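Local coordinates for protein gamma-glutamyltranspeptidase (PDB 6J3I) that probably transfers or hydrolyses gamma-glutamyl groups, as a gamma-glutamyltranspeptidase homologue of the N-terminal nucleophile (Ntn) hydrolase clan, at residues Arg73-Gln78 with Ala255-Pro260; Ala261-Asn266 with Gln285-Pro290; Gly274-Gly279 with Gly476-Thr481; Leu305-Lys310 with Lys347-Leu352. The protein carries 1 engineered substitution. All coordinates share one frame; numbering follows the deposited sequence.

Interaction 1: Arg73-Gln78 with Ala255-Pro260; sequences RVLCGQ and ATYEAP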
loop_
_atom_site.group_PDB
_atom_site.type_symbol
_atom_site.label_atom_id
_atom_site.label_comp_id
_atom_site.label_asym_id
_atom_site.label_seq_id
_atom_site.Cartn_x
_atom_site.Cartn_y
_atom_site.Cartn_z
ATOM N N ARG A 73 17.239 0.666 2.555
ATOM C CA ARG A 73 16.780 1.914 3.146
ATOM C C ARG A 73 15.301 2.144 2.837
ATOM O O ARG A 73 14.809 1.752 1.777
ATOM C CB ARG A 73 17.643 3.062 2.620
ATOM C CG ARG A 73 17.689 4.283 3.516
ATOM C CD ARG A 73 18.655 4.165 4.692
ATOM N NE ARG A 73 18.822 5.493 5.302
ATOM C CZ ARG A 73 18.956 5.771 6.604
ATOM N NH1 ARG A 73 18.966 4.820 7.543
ATOM N NH2 ARG A 73 19.079 7.042 6.970
ATOM N N VAL A 74 14.598 2.748 3.794
ATOM C CA VAL A 74 13.185 3.106 3.648
ATOM C C VAL A 74 13.110 4.585 3.286
ATOM O O VAL A 74 13.821 5.402 3.863
ATOM C CB VAL A 74 12.387 2.824 4.949
ATOM C CG1 VAL A 74 10.982 3.424 4.913
ATOM C CG2 VAL A 74 12.298 1.325 5.199
ATOM N N LEU A 75 12.258 4.920 2.326
ATOM C CA LEU A 75 11.895 6.308 2.059
ATOM C C LEU A 75 10.421 6.480 2.390
ATOM O O LEU A 75 9.543 5.928 1.710
ATOM C CB LEU A 75 12.190 6.709 0.611
ATOM C CG LEU A 75 11.816 8.129 0.145
ATOM C CD1 LEU A 75 12.117 9.235 1.146
ATOM C CD2 LEU A 75 12.529 8.425 -1.168
ATOM N N CYS A 76 10.175 7.263 3.440
ATOM C CA CYS A 76 8.856 7.422 4.019
ATOM C C CYS A 76 8.105 8.541 3.341
ATOM O O CYS A 76 8.333 9.717 3.636
ATOM C CB CYS A 76 8.951 7.733 5.503
ATOM S SG CYS A 76 7.334 8.136 6.197
ATOM N N GLY A 77 7.197 8.168 2.444
ATOM C CA GLY A 77 6.265 9.120 1.844
ATOM C C GLY A 77 4.868 9.048 2.433
ATOM O O GLY A 77 3.884 9.322 1.733
ATOM N N GLN A 78 4.774 8.652 3.705
ATOM C CA GLN A 78 3.528 8.710 4.446
ATOM C C GLN A 78 3.508 10.038 5.180
ATOM O O GLN A 78 4.319 10.281 6.070
ATOM C CB GLN A 78 3.405 7.535 5.428
ATOM C CG GLN A 78 2.146 7.561 6.297
ATOM C CD GLN A 78 0.867 7.448 5.487
ATOM O OE1 GLN A 78 0.565 6.394 4.954
ATOM N NE2 GLN A 78 0.118 8.541 5.385
ATOM N N ALA A 255 9.307 14.247 2.926
ATOM C CA ALA A 255 9.553 12.814 3.001
ATOM C C ALA A 255 10.935 12.613 3.599
ATOM O O ALA A 255 11.846 13.400 3.326
ATOM C CB ALA A 255 9.476 12.187 1.628
ATOM N N THR A 256 11.069 11.564 4.410
ATOM C CA THR A 256 12.294 11.256 5.152
ATOM C C THR A 256 12.810 9.836 4.891
ATOM O O THR A 256 12.046 8.937 4.539
ATOM C CB THR A 256 12.064 11.372 6.670
ATOM O OG1 THR A 256 10.829 10.725 7.016
ATOM C CG2 THR A 256 12.016 12.831 7.099
ATOM N N TYR A 257 14.114 9.656 5.089
ATOM C CA TYR A 257 14.760 8.344 5.046
ATOM C C TYR A 257 14.815 7.711 6.422
ATOM O O TYR A 257 14.885 8.406 7.432
ATOM C CB TYR A 257 16.188 8.475 4.526
ATOM C CG TYR A 257 16.257 8.784 3.053
ATOM C CD1 TYR A 257 15.964 7.809 2.098
ATOM C CD2 TYR A 257 16.606 10.053 2.605
ATOM C CE1 TYR A 257 16.024 8.092 0.739
ATOM C CE2 TYR A 257 16.665 10.344 1.250
ATOM C CZ TYR A 257 16.378 9.361 0.317
ATOM O OH TYR A 257 16.451 9.653 -1.027
ATOM N N GLU A 258 14.792 6.388 6.462
ATOM C CA GLU A 258 15.056 5.682 7.709
ATOM C C GLU A 258 15.477 4.243 7.449
ATOM O O GLU A 258 15.325 3.726 6.342
ATOM C CB GLU A 258 13.860 5.760 8.679
ATOM C CG GLU A 258 12.496 5.930 8.031
ATOM C CD GLU A 258 11.360 5.848 9.027
ATOM O OE1 GLU A 258 11.022 4.730 9.462
ATOM O OE2 GLU A 258 10.796 6.900 9.369
ATOM N N ALA A 259 16.032 3.624 8.484
ATOM C CA ALA A 259 16.415 2.225 8.454
ATOM C C ALA A 259 15.155 1.383 8.390
ATOM O O ALA A 259 14.116 1.782 8.918
ATOM C CB ALA A 259 17.207 1.860 9.701
ATOM N N PRO A 260 15.230 0.214 7.741
ATOM C CA PRO A 260 14.083 -0.674 7.770
ATOM C C PRO A 260 13.947 -1.359 9.112
ATOM O O PRO A 260 14.875 -1.350 9.911
ATOM C CB PRO A 260 14.415 -1.707 6.693
ATOM C CG PRO A 260 15.898 -1.715 6.633
ATOM C CD PRO A 260 16.296 -0.292 6.861
#

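Interaction 2: Ala261-Asn266 with Gln285-Pro290; sequences ATYDWN and QLALLP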
loop_
_atom_site.group_PDB
_atom_site.type_symbol
_atom_site.label_atom_id
_atom_site.label_comp_id
_atom_site.label_asym_id
_atom_site.label_seq_id
_atom_site.Cartn_x
_atom_site.Cartn_y
_atom_site.Cartn_z
ATOM N N ALA A 261 12.777 -1.931 9.354
ATOM C CA ALA A 261 12.632 -2.986 10.335
ATOM C C ALA A 261 12.973 -4.252 9.576
ATOM O O ALA A 261 12.504 -4.443 8.455
ATOM C CB ALA A 261 11.215 -3.045 10.864
ATOM N N THR A 262 13.798 -5.099 10.189
ATOM C CA THR A 262 14.298 -6.331 9.571
ATOM C C THR A 262 14.097 -7.499 10.530
ATOM O O THR A 262 14.017 -7.300 11.739
ATOM C CB THR A 262 15.803 -6.235 9.229
ATOM O OG1 THR A 262 16.570 -6.215 10.437
ATOM C CG2 THR A 262 16.122 -4.977 8.425
ATOM N N TYR A 263 14.020 -8.707 9.984
ATOM C CA TYR A 263 13.998 -9.935 10.784
ATOM C C TYR A 263 14.620 -11.101 10.019
ATOM O O TYR A 263 14.138 -11.480 8.946
ATOM C CB TYR A 263 12.576 -10.311 11.203
ATOM C CG TYR A 263 12.547 -11.470 12.175
ATOM C CD1 TYR A 263 13.070 -11.321 13.460
ATOM C CD2 TYR A 263 12.017 -12.715 11.818
ATOM C CE1 TYR A 263 13.067 -12.368 14.365
ATOM C CE2 TYR A 263 12.006 -13.775 12.722
ATOM C CZ TYR A 263 12.539 -13.591 13.995
ATOM O OH TYR A 263 12.551 -14.598 14.929
ATOM N N ASP A 264 15.683 -11.666 10.591
ATOM C CA ASP A 264 16.354 -12.838 10.039
ATOM C C ASP A 264 15.529 -14.099 10.290
ATOM O O ASP A 264 15.094 -14.360 11.410
ATOM C CB ASP A 264 17.743 -13.003 10.660
ATOM C CG ASP A 264 18.694 -11.848 10.324
ATOM O OD1 ASP A 264 18.366 -10.956 9.506
ATOM O OD2 ASP A 264 19.801 -11.842 10.901
ATOM N N TRP A 265 15.310 -14.871 9.229
ATOM C CA TRP A 265 14.594 -16.148 9.314
ATOM C C TRP A 265 15.141 -17.106 8.274
ATOM O O TRP A 265 15.180 -16.779 7.086
ATOM C CB TRP A 265 13.083 -15.968 9.103
ATOM C CG TRP A 265 12.329 -17.274 8.982
ATOM C CD1 TRP A 265 11.856 -18.056 10.003
ATOM C CD2 TRP A 265 11.970 -17.943 7.769
ATOM N NE1 TRP A 265 11.223 -19.173 9.494
ATOM C CE2 TRP A 265 11.287 -19.129 8.126
ATOM C CE3 TRP A 265 12.175 -17.664 6.407
ATOM C CZ2 TRP A 265 10.797 -20.028 7.173
ATOM C CZ3 TRP A 265 11.694 -18.558 5.464
ATOM C CH2 TRP A 265 11.011 -19.728 5.854
ATOM N N ASN A 266 15.584 -18.272 8.742
ATOM C CA ASN A 266 15.889 -19.430 7.899
ATOM C C ASN A 266 16.802 -19.123 6.701
ATOM O O ASN A 266 16.562 -19.583 5.587
ATOM C CB ASN A 266 14.568 -20.046 7.443
ATOM C CG ASN A 266 14.749 -21.332 6.669
ATOM O OD1 ASN A 266 15.279 -22.315 7.178
ATOM N ND2 ASN A 266 14.311 -21.324 5.421
ATOM N N GLN A 285 5.025 -12.426 12.350
ATOM C CA GLN A 285 4.514 -13.743 11.972
ATOM C C GLN A 285 5.648 -14.729 11.717
ATOM O O GLN A 285 5.504 -15.915 11.984
ATOM C CB GLN A 285 3.619 -13.643 10.748
ATOM C CG GLN A 285 2.313 -12.922 10.998
ATOM C CD GLN A 285 1.603 -12.603 9.699
ATOM O OE1 GLN A 285 0.933 -13.464 9.118
ATOM N NE2 GLN A 285 1.759 -11.369 9.224
ATOM N N LEU A 286 6.762 -14.232 11.190
ATOM C CA LEU A 286 7.957 -15.049 10.994
ATOM C C LEU A 286 8.480 -15.544 12.342
ATOM O O LEU A 286 8.536 -16.751 12.586
ATOM C CB LEU A 286 9.036 -14.269 10.215
ATOM C CG LEU A 286 9.291 -14.587 8.725
ATOM C CD1 LEU A 286 8.174 -15.344 8.022
ATOM C CD2 LEU A 286 9.621 -13.319 7.947
ATOM N N ALA A 287 8.801 -14.604 13.225
ATOM C CA ALA A 287 9.275 -14.905 14.586
ATOM C C ALA A 287 8.387 -15.872 15.383
ATOM O O ALA A 287 8.878 -16.587 16.258
ATOM C CB ALA A 287 9.448 -13.616 15.362
ATOM N N LEU A 288 7.090 -15.861 15.082
ATOM C CA LEU A 288 6.103 -16.799 15.650
ATOM C C LEU A 288 6.248 -18.241 15.207
ATOM O O LEU A 288 5.846 -19.151 15.930
ATOM C CB LEU A 288 4.668 -16.344 15.316
ATOM C CG LEU A 288 3.808 -15.674 16.408
ATOM C CD1 LEU A 288 4.594 -14.823 17.396
ATOM C CD2 LEU A 288 2.719 -14.832 15.762
ATOM N N LEU A 289 6.782 -18.446 14.009
ATOM C CA LEU A 289 6.883 -19.780 13.432
ATOM C C LEU A 289 7.901 -20.639 14.184
ATOM O O LEU A 289 8.971 -20.141 14.568
ATOM C CB LEU A 289 7.287 -19.698 11.962
ATOM C CG LEU A 289 6.338 -18.936 11.040
ATOM C CD1 LEU A 289 6.985 -18.670 9.692
ATOM C CD2 LEU A 289 5.027 -19.675 10.866
ATOM N N PRO A 290 7.568 -21.929 14.407
ATOM C CA PRO A 290 8.572 -22.835 14.948
ATOM C C PRO A 290 9.632 -23.154 13.895
ATOM O O PRO A 290 9.373 -23.004 12.691
ATOM C CB PRO A 290 7.766 -24.086 15.316
ATOM C CG PRO A 290 6.573 -24.054 14.433
ATOM C CD PRO A 290 6.270 -22.602 14.196
#

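Interaction 3: Gly274-Gly279 with Gly476-Thr481; sequences GPWSQG and GRRPRT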
loop_
_atom_site.group_PDB
_atom_site.type_symbol
_atom_site.label_atom_id
_atom_site.label_comp_id
_atom_site.label_asym_id
_atom_site.label_seq_id
_atom_site.Cartn_x
_atom_site.Cartn_y
_atom_site.Cartn_z
ATOM N N GLY A 274 9.059 0.771 9.116
ATOM C CA GLY A 274 8.870 0.762 10.574
ATOM C C GLY A 274 7.411 0.692 11.018
ATOM O O GLY A 274 6.499 0.765 10.184
ATOM N N PRO A 275 7.170 0.594 12.340
ATOM C CA PRO A 275 5.816 0.324 12.855
ATOM C C PRO A 275 4.798 1.470 12.770
ATOM O O PRO A 275 3.662 1.307 13.218
ATOM C CB PRO A 275 6.066 -0.077 14.305
ATOM C CG PRO A 275 7.365 0.559 14.666
ATOM C CD PRO A 275 8.116 0.919 13.419
ATOM N N TRP A 276 5.194 2.607 12.206
ATOM C CA TRP A 276 4.234 3.581 11.658
ATOM C C TRP A 276 3.434 3.041 10.456
ATOM O O TRP A 276 2.470 3.672 10.016
ATOM C CB TRP A 276 4.922 4.901 11.278
ATOM C CG TRP A 276 6.096 4.767 10.369
ATOM C CD1 TRP A 276 7.399 4.667 10.744
ATOM C CD2 TRP A 276 6.085 4.732 8.937
ATOM N NE1 TRP A 276 8.207 4.559 9.638
ATOM C CE2 TRP A 276 7.428 4.603 8.513
ATOM C CE3 TRP A 276 5.074 4.797 7.971
ATOM C CZ2 TRP A 276 7.791 4.535 7.154
ATOM C CZ3 TRP A 276 5.431 4.732 6.620
ATOM C CH2 TRP A 276 6.783 4.606 6.227
ATOM N N SER A 277 3.878 1.907 9.913
ATOM C CA SER A 277 3.128 1.100 8.962
ATOM C C SER A 277 2.842 -0.240 9.608
ATOM O O SER A 277 3.397 -0.554 10.659
ATOM C CB SER A 277 3.959 0.863 7.701
ATOM O OG SER A 277 4.955 -0.143 7.911
ATOM N N GLN A 278 2.019 -1.052 8.956
ATOM C CA GLN A 278 1.826 -2.438 9.402
ATOM C C GLN A 278 3.008 -3.352 9.063
ATOM O O GLN A 278 3.025 -4.482 9.480
ATOM C CB GLN A 278 0.521 -3.041 8.859
ATOM C CG GLN A 278 0.469 -3.298 7.349
ATOM C CD GLN A 278 -0.761 -4.093 6.918
ATOM O OE1 GLN A 278 -1.289 -3.904 5.816
ATOM N NE2 GLN A 278 -1.221 -4.991 7.783
ATOM N N GLY A 279 3.989 -2.867 8.305
ATOM C CA GLY A 279 5.154 -3.664 7.887
ATOM C C GLY A 279 5.706 -4.708 8.838
ATOM O O GLY A 279 5.912 -5.869 8.451
ATOM N N GLY A 476 1.127 16.139 13.567
ATOM C CA GLY A 476 2.513 15.844 13.188
ATOM C C GLY A 476 2.927 14.378 13.171
ATOM O O GLY A 476 4.125 14.060 13.089
ATOM N N ARG A 477 1.944 13.485 13.246
ATOM C CA ARG A 477 2.191 12.044 13.300
ATOM C C ARG A 477 1.530 11.385 12.118
ATOM O O ARG A 477 0.410 11.758 11.737
ATOM C CB ARG A 477 1.630 11.442 14.588
ATOM C CG ARG A 477 2.643 11.361 15.702
ATOM C CD ARG A 477 3.155 12.726 16.120
ATOM N NE ARG A 477 4.612 12.712 16.171
ATOM C CZ ARG A 477 5.334 12.380 17.236
ATOM N NH1 ARG A 477 4.756 12.038 18.388
ATOM N NH2 ARG A 477 6.659 12.396 17.148
ATOM N N ARG A 478 2.214 10.398 11.545
ATOM C CA ARG A 478 1.588 9.619 10.480
ATOM C C ARG A 478 0.561 8.679 11.093
ATOM O O ARG A 478 0.776 8.135 12.173
ATOM C CB ARG A 478 2.551 8.866 9.543
ATOM C CG ARG A 478 3.882 8.367 10.074
ATOM C CD ARG A 478 5.000 9.375 9.854
ATOM N NE ARG A 478 6.253 8.745 9.444
ATOM C CZ ARG A 478 7.123 8.113 10.241
ATOM N NH1 ARG A 478 8.230 7.602 9.711
ATOM N NH2 ARG A 478 6.908 7.971 11.546
ATOM N N PRO A 479 -0.576 8.500 10.408
ATOM C CA PRO A 479 -1.513 7.470 10.834
ATOM C C PRO A 479 -0.860 6.125 10.611
ATOM O O PRO A 479 0.008 6.019 9.739
ATOM C CB PRO A 479 -2.682 7.655 9.866
ATOM C CG PRO A 479 -2.057 8.197 8.634
ATOM C CD PRO A 479 -0.967 9.101 9.119
ATOM N N ARG A 480 -1.242 5.102 11.367
ATOM C CA ARG A 480 -0.648 3.797 11.095
ATOM C C ARG A 480 -1.246 3.241 9.805
ATOM O O ARG A 480 -2.455 3.016 9.675
ATOM C CB ARG A 480 -0.678 2.819 12.267
ATOM C CG ARG A 480 -1.822 1.848 12.292
ATOM C CD ARG A 480 -1.415 0.444 12.656
ATOM N NE ARG A 480 -2.481 -0.039 13.513
ATOM C CZ ARG A 480 -3.699 -0.403 13.109
ATOM N NH1 ARG A 480 -4.044 -0.424 11.820
ATOM N NH2 ARG A 480 -4.581 -0.775 14.026
ATOM N N THR A 481 -0.359 3.048 8.847
ATOM C CA THR A 481 -0.756 2.844 7.473
ATOM C C THR A 481 -0.628 1.384 7.075
ATOM O O THR A 481 0.294 0.695 7.496
ATOM C CB THR A 481 0.049 3.767 6.529
ATOM O OG1 THR A 481 -0.463 3.643 5.205
ATOM C CG2 THR A 481 1.552 3.464 6.527
#

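Interaction 4: Leu305-Lys310 with Lys347-Leu352; sequences LVEGCK and KASHEL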
loop_
_atom_site.group_PDB
_atom_site.type_symbol
_atom_site.label_atom_id
_atom_site.label_comp_id
_atom_site.label_asym_id
_atom_site.label_seq_id
_atom_site.Cartn_x
_atom_site.Cartn_y
_atom_site.Cartn_z
ATOM N N LEU A 305 -0.596 -20.836 10.218
ATOM C CA LEU A 305 -0.387 -19.492 9.673
ATOM C C LEU A 305 -1.514 -18.526 10.002
ATOM O O LEU A 305 -1.258 -17.338 10.244
ATOM C CB LEU A 305 -0.111 -19.542 8.156
ATOM C CG LEU A 305 1.356 -19.408 7.695
ATOM C CD1 LEU A 305 2.395 -19.880 8.701
ATOM C CD2 LEU A 305 1.583 -20.125 6.368
ATOM N N VAL A 306 -2.745 -19.030 10.019
ATOM C CA VAL A 306 -3.918 -18.201 10.318
ATOM C C VAL A 306 -3.924 -17.752 11.782
ATOM O O VAL A 306 -4.150 -16.572 12.066
ATOM C CB VAL A 306 -5.225 -18.927 9.912
ATOM C CG1 VAL A 306 -6.477 -18.231 10.456
ATOM C CG2 VAL A 306 -5.306 -19.023 8.394
ATOM N N GLU A 307 -3.676 -18.692 12.695
ATOM C CA GLU A 307 -3.627 -18.406 14.135
ATOM C C GLU A 307 -2.461 -17.500 14.525
ATOM O O GLU A 307 -2.609 -16.628 15.371
ATOM C CB GLU A 307 -3.556 -19.712 14.933
ATOM C CG GLU A 307 -4.830 -20.527 14.888
ATOM C CD GLU A 307 -6.028 -19.708 15.295
ATOM O OE1 GLU A 307 -6.967 -19.586 14.485
ATOM O OE2 GLU A 307 -6.013 -19.149 16.417
ATOM N N GLY A 308 -1.311 -17.725 13.903
ATOM C CA GLY A 308 -0.158 -16.845 14.050
ATOM C C GLY A 308 -0.401 -15.421 13.561
ATOM O O GLY A 308 0.068 -14.464 14.173
ATOM N N CYS A 309 -1.142 -15.276 12.466
ATOM C CA CYS A 309 -1.495 -13.948 11.952
ATOM C C CYS A 309 -2.402 -13.179 12.924
ATOM O O CYS A 309 -2.200 -11.980 13.140
ATOM C CB CYS A 309 -2.155 -14.050 10.570
ATOM S SG CYS A 309 -2.799 -12.492 9.900
ATOM N N LYS A 310 -3.383 -13.869 13.503
ATOM C CA LYS A 310 -4.271 -13.287 14.538
ATOM C C LYS A 310 -3.485 -12.730 15.720
ATOM O O LYS A 310 -3.655 -11.568 16.097
ATOM C CB LYS A 310 -5.296 -14.322 15.021
ATOM C CG LYS A 310 -6.524 -14.395 14.123
ATOM C CD LYS A 310 -6.862 -15.793 13.627
ATOM C CE LYS A 310 -8.058 -16.396 14.333
ATOM N NZ LYS A 310 -8.586 -17.604 13.636
ATOM N N LYS A 347 -7.829 -25.530 18.306
ATOM C CA LYS A 347 -9.036 -24.833 17.880
ATOM C C LYS A 347 -8.679 -23.430 17.383
ATOM O O LYS A 347 -7.617 -22.893 17.708
ATOM C CB LYS A 347 -10.052 -24.772 19.027
ATOM C CG LYS A 347 -11.455 -25.166 18.602
ATOM C CD LYS A 347 -11.602 -26.677 18.437
ATOM C CE LYS A 347 -12.667 -27.068 17.410
ATOM N NZ LYS A 347 -13.929 -26.266 17.429
ATOM N N ALA A 348 -9.571 -22.855 16.580
ATOM C CA ALA A 348 -9.350 -21.540 15.978
ATOM C C ALA A 348 -9.807 -20.451 16.940
ATOM O O ALA A 348 -10.944 -20.478 17.407
ATOM C CB ALA A 348 -10.099 -21.423 14.661
ATOM N N SER A 349 -8.913 -19.511 17.239
ATOM C CA SER A 349 -9.215 -18.385 18.117
ATOM C C SER A 349 -10.222 -17.424 17.488
ATOM O O SER A 349 -10.117 -17.077 16.315
ATOM C CB SER A 349 -7.936 -17.627 18.460
ATOM O OG SER A 349 -8.163 -16.727 19.530
ATOM N N HIS A 350 -11.205 -17.015 18.281
ATOM C CA HIS A 350 -12.165 -15.985 17.888
ATOM C C HIS A 350 -11.932 -14.709 18.709
ATOM O O HIS A 350 -12.775 -13.822 18.715
ATOM C CB HIS A 350 -13.605 -16.494 18.071
ATOM C CG HIS A 350 -14.031 -17.514 17.057
ATOM N ND1 HIS A 350 -15.212 -17.413 16.349
ATOM C CD2 HIS A 350 -13.440 -18.657 16.637
ATOM C CE1 HIS A 350 -15.329 -18.450 15.540
ATOM N NE2 HIS A 350 -14.266 -19.221 15.694
ATOM N N GLU A 351 -10.780 -14.608 19.372
ATOM C CA GLU A 351 -10.477 -13.486 20.262
ATOM C C GLU A 351 -9.343 -12.638 19.707
ATOM O O GLU A 351 -8.550 -13.104 18.892
ATOM C CB GLU A 351 -10.067 -13.979 21.657
ATOM C CG GLU A 351 -10.719 -15.275 22.116
ATOM C CD GLU A 351 -10.557 -15.497 23.606
ATOM O OE1 GLU A 351 -9.620 -16.226 24.011
ATOM O OE2 GLU A 351 -11.359 -14.922 24.373
ATOM N N LEU A 352 -9.274 -11.393 20.177
ATOM C CA LEU A 352 -8.107 -10.549 19.980
ATOM C C LEU A 352 -7.240 -10.651 21.231
ATOM O O LEU A 352 -7.673 -10.254 22.314
ATOM C CB LEU A 352 -8.515 -9.095 19.722
ATOM C CG LEU A 352 -7.472 -8.209 19.031
ATOM C CD1 LEU A 352 -7.136 -8.734 17.643
ATOM C CD2 LEU A 352 -7.984 -6.780 18.934
#

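Interaction 1: Arg73-Gln78 with Ala255-Pro260
Leu75 puts its CD1 methyl over one face of the Tyr257 ring, 4.2 Å from the ring centroid and 16° off the normal, a CH-pi contact offset toward the rim. Leu75 CD2 is 4.0 Å from Tyr257 CE1. The two residues are a non-hydrogen-bonded pair of antiparallel strands, so both side chains leave on the same face. Tyr257 CG stands anti to its own carbonyl carbon (chi1 -72°), which stands the ring up from the strand, and its OH is hydrogen-bonded to Asp121. Leu75 CD1 also touches Ala255 CB, and helix 111-122 covers this greasy face through Leu117 and Leu118.

The flanking pairs, Val74 with Glu258 and Cys76 with Thr256, are hydrogen-bonded. Val74 N donates to Glu258 O at 2.8 Å and Glu258 N returns a bond to Val74 O at 2.9 Å. Cys76 N reaches Thr256 O at 2.7 Å, while the return from Thr256 N to Cys76 O is weak and stretched at 3.4 Å, so the ladder slackens toward Ala255. On the Val74 face, CG2 of Val74 slides past Pro260 and comes 4.0 Å from its CB. Arg73 bends back at chi2 until its guanidinium lies flat over the Glu258 backbone, with Glu258 CA above its centre.

Strand 61-66 pairs with the far edge of strand 73-77. Antiparallel strands 61-66, 73-77 and 256-265 with helix 111-122 on one face are consistent with the alpha-beta-beta-alpha sandwich of the Ntn hydrolases.

Interaction 2: Ala261-Asn266 with Gln285-Pro290
Tyr263 sets the CE2, CZ and OH end of its ring against the backbone N, CA and CB of Ala287, and this is the snug half of a contact between a beta hairpin and the helix that follows it. Strand 256-265 turns at Asn266 into strand 268-272, and helix 280-288 then comes back across the strands, consistent with the strand-and-helix layering of the Ntn-hydrolase sandwich. The phenol makes the closer approach. Its CG is anti to the backbone N (chi1 -173°), which sends the ring out from the strand to the helix. There CE2 of Tyr263 comes to 3.3 Å from Ala287 N, and the OH of Tyr263 is 3.3 Å from Ala287 CB. Further back along the ring, Tyr263 CD2 rests 3.7 Å from Leu286 CB, with the two side chains running past each other in opposite directions. No hydrogen bond crosses between the segments, so the fit is one of shape.

Two residues on, the packing is looser. Trp265 gives up about as much surface, but at longer range: its CB stays 4.1 Å from Leu286 CG, the two side chains crossing at about a right angle. Its NE1 comes no closer than 4.3 Å to Leu289 CD1. Leu511 of helix 506-519 also touches Leu286, and Leu515 and Ala518 of that helix touch the indole. Asp264, between the two aromatics, points away from the helix and is exposed, its OD1 hydrogen-bonded to Thr269. Asn266, also exposed, folds back at the turn so that its CB sits 3.3 Å above the plane of the Trp265 ring, over the centre.

Interaction 3: Gly274-Gly279 with Gly476-Thr481
The chi1 of Trp276 (53°), which sets the indole CG between backbone N and carbonyl carbon, and the bends of Arg478 at chi2 (-93°) and chi3 bring the two flat groups together. The guanidinium then lies on the five-membered ring with planes 26° apart and Arg478 CZ 3.5 Å from its centroid, a stacked cation-pi pair. Trp276 NE1 and Arg478 NH1 come within 3.0 Å but are both donors. What reconciles them is Glu258, whose OE1 takes the indole N-H while OE2 forms a salt bridge with NH1; Asp322 takes NH2. These carboxylates probably balance the arginine's charge and hold the guanidinium's rotation over the indole.

Beside the stack the two backbones are bridged at Ser277 and Thr481. Thr481 N donates to Trp276 O at 3.1 Å, and Gln278 N to Thr481 O at 2.9 Å. Ser277 N closes a type I turn on Gly274 O, Ser277 OG reaches the same oxygen from the opposite face of its plane, and OG accepts from Gly279 N in an ST turn. This junction joins the loop entering helix 280-288 to the one leading to strand 486-490, with Trp276 resting on Val74 and Cys76 of strand 73-77 and Gln278 touching helices 299-319 and 506-519.

Interaction 4: Leu305-Lys310 with Lys347-Leu352
Glu307 takes the backbone N-H of Ser349 on OE2, at 3.0 Å between Ser349 N and Glu307 OE2 and nearly straight (161°). The donor stands above the carboxylate plane, 39° out of it, as the loop passes over the flat of the group. Ser349 CB is close to the same oxygen, and Ala348 CB lies 3.6 Å from Glu307 OE1.

The other oxygen is gripped from within the helix. Lys310 NZ meets Glu307 OE1 on its syn side at 2.7 Å, an i to i+3 salt bridge that probably steadies the acid in its charged form and limits how far the carboxylate can turn. To get there the lysine bends at chi2 and chi3, and its NZ ends 3.1 Å from Ser349 O.

Both residues ride on helix 299-319, and the contact ties that helix to the irregular segment between helices 334-341 and 366-371, its centre about 24 Å from the centre of the chain. Beyond this shell, Ser349 OG receives a weak bond from Glu351 N. Its neighbour His350 donates from NE2 to Gly575 O, and Ala348 pairs through its backbone with Arg574. His576 packs on both Glu307 and Ala348, while Asn540 of strand 538-540 touches Lys310.

Interactions 1 and 3 touch: their centres are about 11 Å apart, and Glu258 reaches both Arg478 and Trp276. A second touch sets Gln78 OE1 2.9 Å from Thr481 OG1. Interaction 2 continues strand 256-265 where interaction 1 leaves it, its centre about 22 Å away. From there the chain passes through Gly274-Gly279 into helix 280-288, so interactions 2 and 3 alternate along the sequence. Interaction 4 lies farther out, its nearest atoms about 20 Å from interaction 1, but it touches interaction 2 where Leu289 CD2 meets Leu305 CD1 at 3.4 Å. The position of the catalytic threonine expected in this family probably lies in none of these segments.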